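Local coordinates for protein M64R (Myxoma virus, PDB 5CZ3) that probably supports multiplication of the virus in different host cell types, as a member of the poxvirus C7 family of host-range proteins, at residues 13-16 and 21-24; 29-34 and 58-63; 51-56 and 64-69; 127-132 and 137-142. All blocks are in the same frame, centred on the assembly; numbering follows the deposited sequence.

Contact 1 (13-16 and 21-24)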
# COMPACT_ATOMS: atom_id res chain seq x y z
N VAL A 13 0.84 -3.72 -2.92
CA VAL A 13 1.87 -2.70 -2.76
C VAL A 13 3.25 -3.31 -2.96
O VAL A 13 3.61 -4.27 -2.28
CB VAL A 13 1.79 -2.03 -1.38
CG1 VAL A 13 2.91 -1.01 -1.23
CG2 VAL A 13 0.43 -1.38 -1.19
N PHE A 14 4.01 -2.76 -3.89
CA PHE A 14 5.33 -3.30 -4.22
C PHE A 14 6.45 -2.32 -3.90
O PHE A 14 6.41 -1.16 -4.30
CB PHE A 14 5.39 -3.67 -5.71
CG PHE A 14 4.33 -4.65 -6.13
CD1 PHE A 14 4.54 -6.02 -6.03
CD2 PHE A 14 3.12 -4.21 -6.64
CE1 PHE A 14 3.57 -6.92 -6.42
CE2 PHE A 14 2.14 -5.10 -7.03
CZ PHE A 14 2.37 -6.46 -6.92
N LEU A 15 7.45 -2.80 -3.17
CA LEU A 15 8.66 -2.03 -2.91
C LEU A 15 9.75 -2.49 -3.88
O LEU A 15 10.36 -3.54 -3.69
CB LEU A 15 9.12 -2.17 -1.46
CG LEU A 15 8.41 -1.30 -0.42
CD1 LEU A 15 6.97 -1.74 -0.20
CD2 LEU A 15 9.18 -1.29 0.90
N ILE A 16 9.98 -1.68 -4.91
CA ILE A 16 10.77 -2.09 -6.08
C ILE A 16 12.21 -2.47 -5.77
O ILE A 16 12.63 -3.59 -6.03
CB ILE A 16 10.78 -0.97 -7.14
CG1 ILE A 16 9.34 -0.55 -7.48
CG2 ILE A 16 11.51 -1.43 -8.39
CD1 ILE A 16 8.44 -1.70 -7.86
N SER A 21 6.99 -7.88 -2.19
CA SER A 21 5.59 -7.77 -2.57
C SER A 21 4.67 -7.84 -1.36
O SER A 21 4.51 -8.91 -0.76
CB SER A 21 5.21 -8.87 -3.57
OG SER A 21 5.89 -8.71 -4.80
N ILE A 22 4.08 -6.71 -0.99
CA ILE A 22 3.06 -6.69 0.04
C ILE A 22 1.70 -6.82 -0.63
O ILE A 22 1.14 -5.83 -1.11
CB ILE A 22 3.11 -5.40 0.89
CG1 ILE A 22 4.54 -5.15 1.38
CG2 ILE A 22 2.16 -5.50 2.06
CD1 ILE A 22 4.70 -3.83 2.10
N LYS A 23 1.17 -8.04 -0.66
CA LYS A 23 -0.01 -8.33 -1.46
C LYS A 23 -1.30 -8.39 -0.65
O LYS A 23 -1.28 -8.69 0.55
CB LYS A 23 0.19 -9.64 -2.22
CG LYS A 23 1.49 -9.70 -3.00
CD LYS A 23 1.42 -10.71 -4.12
CE LYS A 23 0.57 -10.20 -5.27
NZ LYS A 23 0.56 -11.14 -6.42
N HIS A 24 -2.41 -8.09 -1.32
CA HIS A 24 -3.75 -8.13 -0.72
C HIS A 24 -3.84 -7.24 0.51
O HIS A 24 -4.32 -7.65 1.57
CB HIS A 24 -4.14 -9.57 -0.37
CG HIS A 24 -4.25 -10.47 -1.57
ND1 HIS A 24 -4.89 -11.69 -1.52
CD2 HIS A 24 -3.81 -10.33 -2.84
CE1 HIS A 24 -4.84 -12.26 -2.71
NE2 HIS A 24 -4.18 -11.45 -3.53

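Contact 2 (29-34 and 58-63)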
# COMPACT_ATOMS: atom_id res chain seq x y z
N ASP A 29 -13.46 -6.32 3.33
CA ASP A 29 -14.77 -5.69 3.23
C ASP A 29 -14.71 -4.24 3.72
O ASP A 29 -14.31 -3.98 4.85
CB ASP A 29 -15.82 -6.46 4.01
CG ASP A 29 -17.21 -5.87 3.86
OD1 ASP A 29 -17.86 -6.15 2.83
OD2 ASP A 29 -17.65 -5.13 4.76
N GLY A 30 -15.11 -3.31 2.86
CA GLY A 30 -15.15 -1.91 3.21
C GLY A 30 -14.65 -1.01 2.10
O GLY A 30 -13.66 -1.32 1.45
N ASP A 31 -15.34 0.11 1.89
CA ASP A 31 -14.92 1.07 0.87
C ASP A 31 -13.80 1.96 1.40
O ASP A 31 -13.98 3.15 1.62
CB ASP A 31 -16.10 1.94 0.41
CG ASP A 31 -15.73 2.88 -0.72
OD1 ASP A 31 -14.78 2.56 -1.47
OD2 ASP A 31 -16.38 3.94 -0.86
N SER A 32 -12.64 1.35 1.61
CA SER A 32 -11.48 2.05 2.12
C SER A 32 -10.23 1.22 1.90
O SER A 32 -10.29 -0.01 1.87
CB SER A 32 -11.64 2.38 3.60
OG SER A 32 -10.67 3.31 4.04
N TYR A 33 -9.09 1.88 1.76
CA TYR A 33 -7.82 1.21 1.59
C TYR A 33 -6.67 2.02 2.15
O TYR A 33 -6.74 3.20 2.26
CB TYR A 33 -7.57 0.86 0.13
CG TYR A 33 -8.27 1.71 -0.87
CD1 TYR A 33 -7.81 2.98 -1.16
CD2 TYR A 33 -9.36 1.24 -1.57
CE1 TYR A 33 -8.43 3.75 -2.09
CE2 TYR A 33 -9.98 2.01 -2.50
CZ TYR A 33 -9.51 3.26 -2.75
OH TYR A 33 -10.13 4.03 -3.67
N GLY A 34 -5.60 1.34 2.52
CA GLY A 34 -4.45 1.99 3.11
C GLY A 34 -3.67 1.02 3.97
O GLY A 34 -4.11 -0.11 4.20
N GLU A 58 -18.35 -1.87 -9.53
CA GLU A 58 -19.77 -2.20 -9.55
C GLU A 58 -20.49 -1.77 -8.28
O GLU A 58 -21.72 -1.63 -8.27
CB GLU A 58 -19.97 -3.71 -9.76
CG GLU A 58 -19.44 -4.24 -11.08
CD GLU A 58 -20.04 -5.59 -11.43
N ASN A 59 -19.74 -1.53 -7.22
CA ASN A 59 -20.34 -1.24 -5.92
C ASN A 59 -19.96 0.13 -5.37
O ASN A 59 -20.21 0.43 -4.20
CB ASN A 59 -19.95 -2.33 -4.92
CG ASN A 59 -20.31 -3.72 -5.41
OD1 ASN A 59 -21.35 -3.92 -6.03
ND2 ASN A 59 -19.44 -4.68 -5.13
N ILE A 60 -19.37 0.97 -6.22
CA ILE A 60 -19.03 2.33 -5.82
C ILE A 60 -19.46 3.34 -6.88
O ILE A 60 -19.61 2.99 -8.05
CB ILE A 60 -17.51 2.49 -5.57
CG1 ILE A 60 -16.73 2.16 -6.84
CG2 ILE A 60 -17.07 1.62 -4.41
CD1 ILE A 60 -15.23 2.29 -6.69
N VAL A 61 -19.66 4.58 -6.47
CA VAL A 61 -19.97 5.65 -7.41
C VAL A 61 -18.68 6.19 -8.01
O VAL A 61 -18.64 6.63 -9.16
CB VAL A 61 -20.76 6.80 -6.74
CG1 VAL A 61 -22.17 6.35 -6.40
CG2 VAL A 61 -20.04 7.29 -5.49
N GLU A 62 -17.61 6.13 -7.21
CA GLU A 62 -16.29 6.58 -7.63
C GLU A 62 -15.23 6.06 -6.66
O GLU A 62 -15.52 5.81 -5.49
CB GLU A 62 -16.24 8.11 -7.71
CG GLU A 62 -16.71 8.81 -6.45
CD GLU A 62 -16.58 10.32 -6.54
OE1 GLU A 62 -16.14 10.82 -7.60
OE2 GLU A 62 -16.91 11.01 -5.55
N ALA A 63 -14.01 5.92 -7.15
CA ALA A 63 -12.91 5.45 -6.32
C ALA A 63 -12.20 6.62 -5.65
O ALA A 63 -11.77 7.56 -6.32
CB ALA A 63 -11.92 4.63 -7.14
O HOH W 1 -16.33 5.73 -2.89

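Contact 3 (51-56 and 64-69)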
# COMPACT_ATOMS: atom_id res chain seq x y z
N LEU A 51 1.81 0.99 -6.24
CA LEU A 51 0.53 0.50 -5.73
C LEU A 51 -0.41 0.17 -6.88
O LEU A 51 -0.73 1.05 -7.69
CB LEU A 51 -0.12 1.52 -4.80
CG LEU A 51 0.62 1.95 -3.53
CD1 LEU A 51 1.60 3.08 -3.82
CD2 LEU A 51 -0.36 2.37 -2.45
N VAL A 52 -0.83 -1.08 -6.96
CA VAL A 52 -1.78 -1.49 -7.99
C VAL A 52 -3.17 -1.64 -7.38
O VAL A 52 -3.46 -2.61 -6.69
CB VAL A 52 -1.36 -2.80 -8.66
CG1 VAL A 52 -2.37 -3.19 -9.73
CG2 VAL A 52 0.04 -2.67 -9.25
N LEU A 53 -4.03 -0.66 -7.65
CA LEU A 53 -5.37 -0.62 -7.08
C LEU A 53 -6.42 -1.09 -8.08
O LEU A 53 -6.43 -0.64 -9.23
CB LEU A 53 -5.70 0.79 -6.59
CG LEU A 53 -7.11 1.02 -6.04
CD1 LEU A 53 -7.32 0.23 -4.76
CD2 LEU A 53 -7.37 2.50 -5.81
N GLU A 54 -7.29 -1.99 -7.64
CA GLU A 54 -8.39 -2.46 -8.47
C GLU A 54 -9.72 -2.23 -7.76
O GLU A 54 -10.22 -3.13 -7.07
CB GLU A 54 -8.21 -3.94 -8.81
CG GLU A 54 -6.94 -4.24 -9.58
CD GLU A 54 -6.64 -5.72 -9.65
OE1 GLU A 54 -7.60 -6.52 -9.74
OE2 GLU A 54 -5.45 -6.09 -9.62
N PRO A 55 -10.28 -1.03 -7.91
CA PRO A 55 -11.54 -0.63 -7.26
C PRO A 55 -12.70 -1.54 -7.62
O PRO A 55 -12.78 -2.03 -8.75
CB PRO A 55 -11.78 0.78 -7.80
CG PRO A 55 -10.43 1.27 -8.20
CD PRO A 55 -9.72 0.07 -8.72
N ASP A 56 -13.59 -1.77 -6.66
CA ASP A 56 -14.81 -2.53 -6.90
C ASP A 56 -15.84 -1.62 -7.57
O ASP A 56 -16.77 -1.15 -6.92
CB ASP A 56 -15.35 -3.11 -5.60
CG ASP A 56 -16.46 -4.12 -5.82
OD1 ASP A 56 -16.73 -4.47 -6.98
OD2 ASP A 56 -17.06 -4.56 -4.81
N LYS A 64 -12.09 6.56 -4.33
CA LYS A 64 -11.39 7.59 -3.56
C LYS A 64 -9.92 7.65 -3.96
O LYS A 64 -9.38 6.67 -4.47
CB LYS A 64 -11.52 7.31 -2.06
CG LYS A 64 -12.94 7.04 -1.59
CD LYS A 64 -12.99 6.82 -0.08
CE LYS A 64 -14.35 6.30 0.35
NZ LYS A 64 -14.39 5.97 1.81
N PRO A 65 -9.27 8.80 -3.74
CA PRO A 65 -7.83 8.84 -4.02
C PRO A 65 -7.02 8.13 -2.94
O PRO A 65 -7.54 7.93 -1.84
CB PRO A 65 -7.51 10.34 -4.04
CG PRO A 65 -8.84 11.05 -4.02
CD PRO A 65 -9.79 10.12 -3.34
N ILE A 66 -5.79 7.75 -3.25
CA ILE A 66 -4.88 7.25 -2.23
C ILE A 66 -3.96 8.38 -1.78
O ILE A 66 -3.30 9.02 -2.61
CB ILE A 66 -4.02 6.08 -2.74
CG1 ILE A 66 -4.90 4.90 -3.16
CG2 ILE A 66 -3.03 5.64 -1.66
CD1 ILE A 66 -4.13 3.65 -3.50
N HIS A 67 -3.91 8.62 -0.48
CA HIS A 67 -3.02 9.64 0.06
C HIS A 67 -1.92 8.99 0.89
O HIS A 67 -1.99 7.80 1.20
CB HIS A 67 -3.80 10.65 0.90
CG HIS A 67 -4.91 11.32 0.16
ND1 HIS A 67 -6.24 11.10 0.44
CD2 HIS A 67 -4.89 12.21 -0.86
CE1 HIS A 67 -6.99 11.82 -0.38
NE2 HIS A 67 -6.19 12.51 -1.18
N MET A 68 -0.91 9.77 1.25
CA MET A 68 0.21 9.24 2.02
C MET A 68 0.89 10.32 2.86
O MET A 68 1.06 11.45 2.41
CB MET A 68 1.23 8.58 1.09
CG MET A 68 2.52 8.15 1.77
SD MET A 68 3.86 7.86 0.61
CE MET A 68 5.16 7.35 1.73
N ARG A 69 1.27 9.95 4.07
CA ARG A 69 2.11 10.79 4.90
C ARG A 69 3.36 10.04 5.34
O ARG A 69 3.28 8.94 5.89
CB ARG A 69 1.36 11.29 6.13
CG ARG A 69 0.25 12.27 5.83
CD ARG A 69 -0.17 13.01 7.08
NE ARG A 69 -1.27 13.95 6.82
CZ ARG A 69 -1.10 15.24 6.57
NH1 ARG A 69 0.12 15.76 6.54
NH2 ARG A 69 -2.15 16.02 6.34

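Contact 4 (127-132 and 137-142)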
# COMPACT_ATOMS: atom_id res chain seq x y z
N TYR A 127 11.08 -8.57 6.83
CA TYR A 127 9.82 -7.91 7.12
C TYR A 127 9.05 -8.58 8.25
O TYR A 127 9.52 -9.54 8.87
CB TYR A 127 8.94 -7.86 5.87
CG TYR A 127 8.79 -9.19 5.17
CD1 TYR A 127 7.85 -10.12 5.61
CD2 TYR A 127 9.57 -9.51 4.07
CE1 TYR A 127 7.70 -11.34 4.97
CE2 TYR A 127 9.42 -10.73 3.42
CZ TYR A 127 8.49 -11.64 3.88
OH TYR A 127 8.34 -12.85 3.25
N TYR A 128 7.85 -8.06 8.51
CA TYR A 128 7.00 -8.55 9.58
C TYR A 128 5.62 -7.92 9.48
O TYR A 128 5.49 -6.70 9.32
CB TYR A 128 7.62 -8.24 10.95
CG TYR A 128 7.06 -9.04 12.10
CD1 TYR A 128 7.34 -10.40 12.23
CD2 TYR A 128 6.25 -8.45 13.06
CE1 TYR A 128 6.83 -11.13 13.29
CE2 TYR A 128 5.74 -9.18 14.12
CZ TYR A 128 6.03 -10.52 14.22
OH TYR A 128 5.52 -11.24 15.28
N ILE A 129 4.58 -8.75 9.54
CA ILE A 129 3.22 -8.24 9.59
C ILE A 129 2.83 -8.03 11.05
O ILE A 129 2.35 -8.95 11.70
CB ILE A 129 2.22 -9.19 8.91
CG1 ILE A 129 2.74 -9.62 7.54
CG2 ILE A 129 0.85 -8.54 8.81
CD1 ILE A 129 1.78 -10.53 6.78
N LEU A 130 3.06 -6.82 11.56
CA LEU A 130 2.67 -6.49 12.93
C LEU A 130 1.17 -6.67 13.12
O LEU A 130 0.73 -7.21 14.14
CB LEU A 130 3.10 -5.05 13.28
CG LEU A 130 2.81 -4.32 14.60
N ASP A 131 0.40 -6.24 12.14
CA ASP A 131 -1.05 -6.33 12.25
C ASP A 131 -1.68 -6.52 10.87
O ASP A 131 -1.43 -5.74 9.95
CB ASP A 131 -1.61 -5.08 12.93
CG ASP A 131 -3.03 -5.26 13.42
OD1 ASP A 131 -3.64 -6.32 13.13
OD2 ASP A 131 -3.54 -4.35 14.10
N SER A 132 -2.50 -7.55 10.74
CA SER A 132 -3.16 -7.83 9.47
C SER A 132 -4.40 -6.96 9.30
O SER A 132 -4.89 -6.78 8.18
CB SER A 132 -3.54 -9.31 9.36
OG SER A 132 -2.38 -10.12 9.22
N THR A 137 -3.80 -9.97 4.13
CA THR A 137 -2.54 -9.59 3.51
C THR A 137 -1.42 -10.59 3.80
O THR A 137 -1.39 -11.24 4.85
CB THR A 137 -2.10 -8.19 3.98
OG1 THR A 137 -0.94 -7.78 3.23
CG2 THR A 137 -1.78 -8.19 5.47
N TYR A 138 -0.50 -10.71 2.85
CA TYR A 138 0.68 -11.54 3.01
C TYR A 138 1.84 -10.91 2.26
O TYR A 138 1.63 -10.13 1.33
CB TYR A 138 0.42 -12.97 2.52
CG TYR A 138 0.20 -13.09 1.02
CD1 TYR A 138 -1.07 -12.92 0.47
CD2 TYR A 138 1.25 -13.39 0.17
CE1 TYR A 138 -1.27 -13.03 -0.89
CE2 TYR A 138 1.06 -13.50 -1.19
CZ TYR A 138 -0.21 -13.33 -1.72
OH TYR A 138 -0.40 -13.44 -3.08
N ILE A 139 3.06 -11.26 2.65
CA ILE A 139 4.24 -10.66 2.03
C ILE A 139 5.11 -11.69 1.32
O ILE A 139 5.58 -12.65 1.94
CB ILE A 139 5.10 -9.92 3.06
CG1 ILE A 139 4.28 -8.82 3.74
CG2 ILE A 139 6.33 -9.32 2.40
CD1 ILE A 139 5.04 -8.08 4.83
N ASP A 140 5.31 -11.50 0.03
CA ASP A 140 6.25 -12.31 -0.73
C ASP A 140 7.60 -11.61 -0.78
O ASP A 140 7.69 -10.44 -1.15
CB ASP A 140 5.73 -12.56 -2.16
CG ASP A 140 4.61 -13.57 -2.20
OD1 ASP A 140 4.57 -14.47 -1.33
OD2 ASP A 140 3.76 -13.48 -3.11
N PRO A 141 8.67 -12.33 -0.40
CA PRO A 141 10.03 -11.78 -0.39
C PRO A 141 10.61 -11.63 -1.80
O PRO A 141 11.81 -11.80 -1.99
CB PRO A 141 10.81 -12.80 0.43
CG PRO A 141 10.10 -14.09 0.18
CD PRO A 141 8.64 -13.73 0.07
N PHE A 142 9.75 -11.32 -2.76
CA PHE A 142 10.16 -11.19 -4.15
C PHE A 142 9.14 -10.36 -4.93
O PHE A 142 8.08 -10.02 -4.41
CB PHE A 142 10.32 -12.57 -4.80
CG PHE A 142 9.13 -13.47 -4.59
CD1 PHE A 142 7.99 -13.33 -5.38
CD2 PHE A 142 9.15 -14.46 -3.62
CE1 PHE A 142 6.90 -14.16 -5.19
CE2 PHE A 142 8.07 -15.29 -3.43
CZ PHE A 142 6.94 -15.14 -4.22
O HOH W 2 -2.71 -11.33 6.94

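Contact 1 (13-16 and 21-24)
Val13 and Ile22 face each other as a hydrogen-bonded antiparallel pair. Val13 N donates to Ile22 O at 2.8 Å. Ile22 N returns a bond to Val13 O, also at 2.8 Å. Both side chains of this pair lie on one face of the sheet, with Val13 CB and Ile22 CB 4.3 Å apart. Ile22 has CG1 anti to its carbonyl carbon (chi1 -50°), and the extended chain brings CD1 to Leu15. There Ile22 CD1 meets Leu15 CD1 at 3.8 Å, the two side chains crossing at a slant. The next pair, Phe14 and Ser21, is non-hydrogen-bonded and uses the other face. Ser21 OG lies at the edge of the Phe14 ring, near its plane, 3.3 Å from Phe14 CD1. That hydroxyl is also bonded to Phe142 O, which ties it to the chain beyond strand 138-140. Lys23 CE comes to 4.5 Å from Phe14 CZ, and Lys23 forms a salt bridge with Asp147. Leu15 and Ile22 also reach strand 117-121 of the second sheet. The arrangement is a beta hairpin, strands 10-15 and 20-23, within one sheet of a beta-sandwich.

Contact 2 (29-34 and 58-63)
Ile60 is the first residue of 58-63 to reach the other loop, and it meets the carboxylate of Asp31. Ile60 CG2 lies 3.8 Å from Asp31 OD1, and the two side chains cross at about a right angle. The methyl is put there by the first torsion of Ile60 (chi1 60°), which sets CG1 between the backbone N and the carbonyl carbon and turns CG2 beside the N. Glu62 takes part through its backbone. Glu62 O accepts a bond from a water at 2.7 Å, and the same water donates to Asp31 OD2, also at 2.7 Å. Ala63 comes last. Ala63 CB is 4.0 Å from Tyr33 OH, whose hydrogen-bond partner is Lys64 O, one residue further on. Asp31 is also the centre of an inverse gamma turn, and its carbonyl O accepts a bond from Lys64 NZ. The contact joins the loop between strands 20-23 and 34-40 to the loop between strands 45-54 and 67-70. Direct touches are few and loose. The chemistry implies a joint made mainly by one water bonded to Asp31 OD2 and Glu62 O. That bond and the one from Asp31 OD1 to His9 NE2 would together restrain the rotation of the carboxylate.

Contact 3 (51-56 and 64-69)
Ile66 CD1 is the one atom of 64-69 that comes closest to both leucines of strand 45-54 here. Ile66 CD1 lies 4.1 Å from Leu51 CD2 and 4.1 Å from Leu53 CD2. The two leucines reach it by different routes. Leu51 has CG beside the backbone N (chi1 -60°), and its side chain crosses that of Ile66 at a slant. Leu53 has CG swung the other way, anti to the backbone N (chi1 176°), and runs past Ile66 in the opposite direction. The two leucines are alternate residues of one strand, so both point to the same side of it, while Val52 between them points away. The backbones stay well apart, with Leu53 CA and Ile66 CA 9.3 Å from each other. Ile66 CD1 makes the closest touches, and the contact is wholly apolar. All three residues are buried. Ile66 lies just ahead of strand 67-70 and also packs on Tyr89 of strand 87-95. Leu51 touches Val13 in its own sheet and Phe103 in the other, so this packing joins the two sheets of the sandwich. Strand 45-54 lies between strands 10-15 and 87-95 in one sheet, and strand 67-70 lies beside strand 99-104 in the other.

Contact 4 (127-132 and 137-142)
Strands 127-129 and 138-140 run antiparallel at 164°, but their axes come no closer than 8.0 Å, too far for backbone pairing. They belong to the outermost strands, within this chain, of the two sheets of a beta-sandwich, and their side chains pack against each other at this edge of it. Ile139 sits across from Tyr127. Ile139 CG2 stands over one face of the Tyr127 ring, 3.3 Å from the centroid and 4° off the ring normal, a CH-pi contact almost exactly above the centre. Tyr127 has CG between its backbone N and carbonyl carbon (chi1 51°), which places the ring face over Ile139 CG2. Ile139 CD1 sits between two residues, 3.6 Å from Tyr127 CD1 and 3.9 Å from Ile129 CG1. The side chains of Ile129 and Ile139 lie alongside, pointing opposite ways. Pro141 meets the edge of the Tyr127 ring, with Pro141 CB 3.9 Å from Tyr127 CE2. Further back, Ile129 CD1 rests 3.8 Å from the carbonyl O of Thr137. The hydroxyl of Thr137 is bonded to Lys23 O, and Phe118 of strand 117-121 touches Ile129, Thr137 and Ile139. Strand 126-131 is interrupted by a classic beta bulge, where Leu130 and Asp131 both face Thr117. After it the chain comes back toward Thr137 through Ser132. A water closes this end: it donates to Thr137 O at 2.5 Å and is hydrogen-bonded to Ser132 OG at 2.6 Å.

How the contacts relate
Contacts 1, 3 and 4 all reach the same antiparallel sheet, in which strands 45-54, 10-15, 20-23 and 138-140 follow one another. Contact 1 touches contact 3 on one side, where Val13 CG2 is 4.0 Å from Leu51 CD2. It touches contact 4 on the other, where Ser21 O and Asp140 N are 2.8 Å apart. Contacts 3 and 4 lie on opposite sides of the chain's centre, their own centres 19 Å apart. Contact 2 is more peripheral, about 15 Å from that centre. It adjoins contact 3, and Tyr33 OH packs 3.8 Å from Leu53 CD2. Their segments alternate in the order 29-34, 51-56, 58-63, 64-69, and Asp31 O lies 2.9 Å from Lys64 NZ.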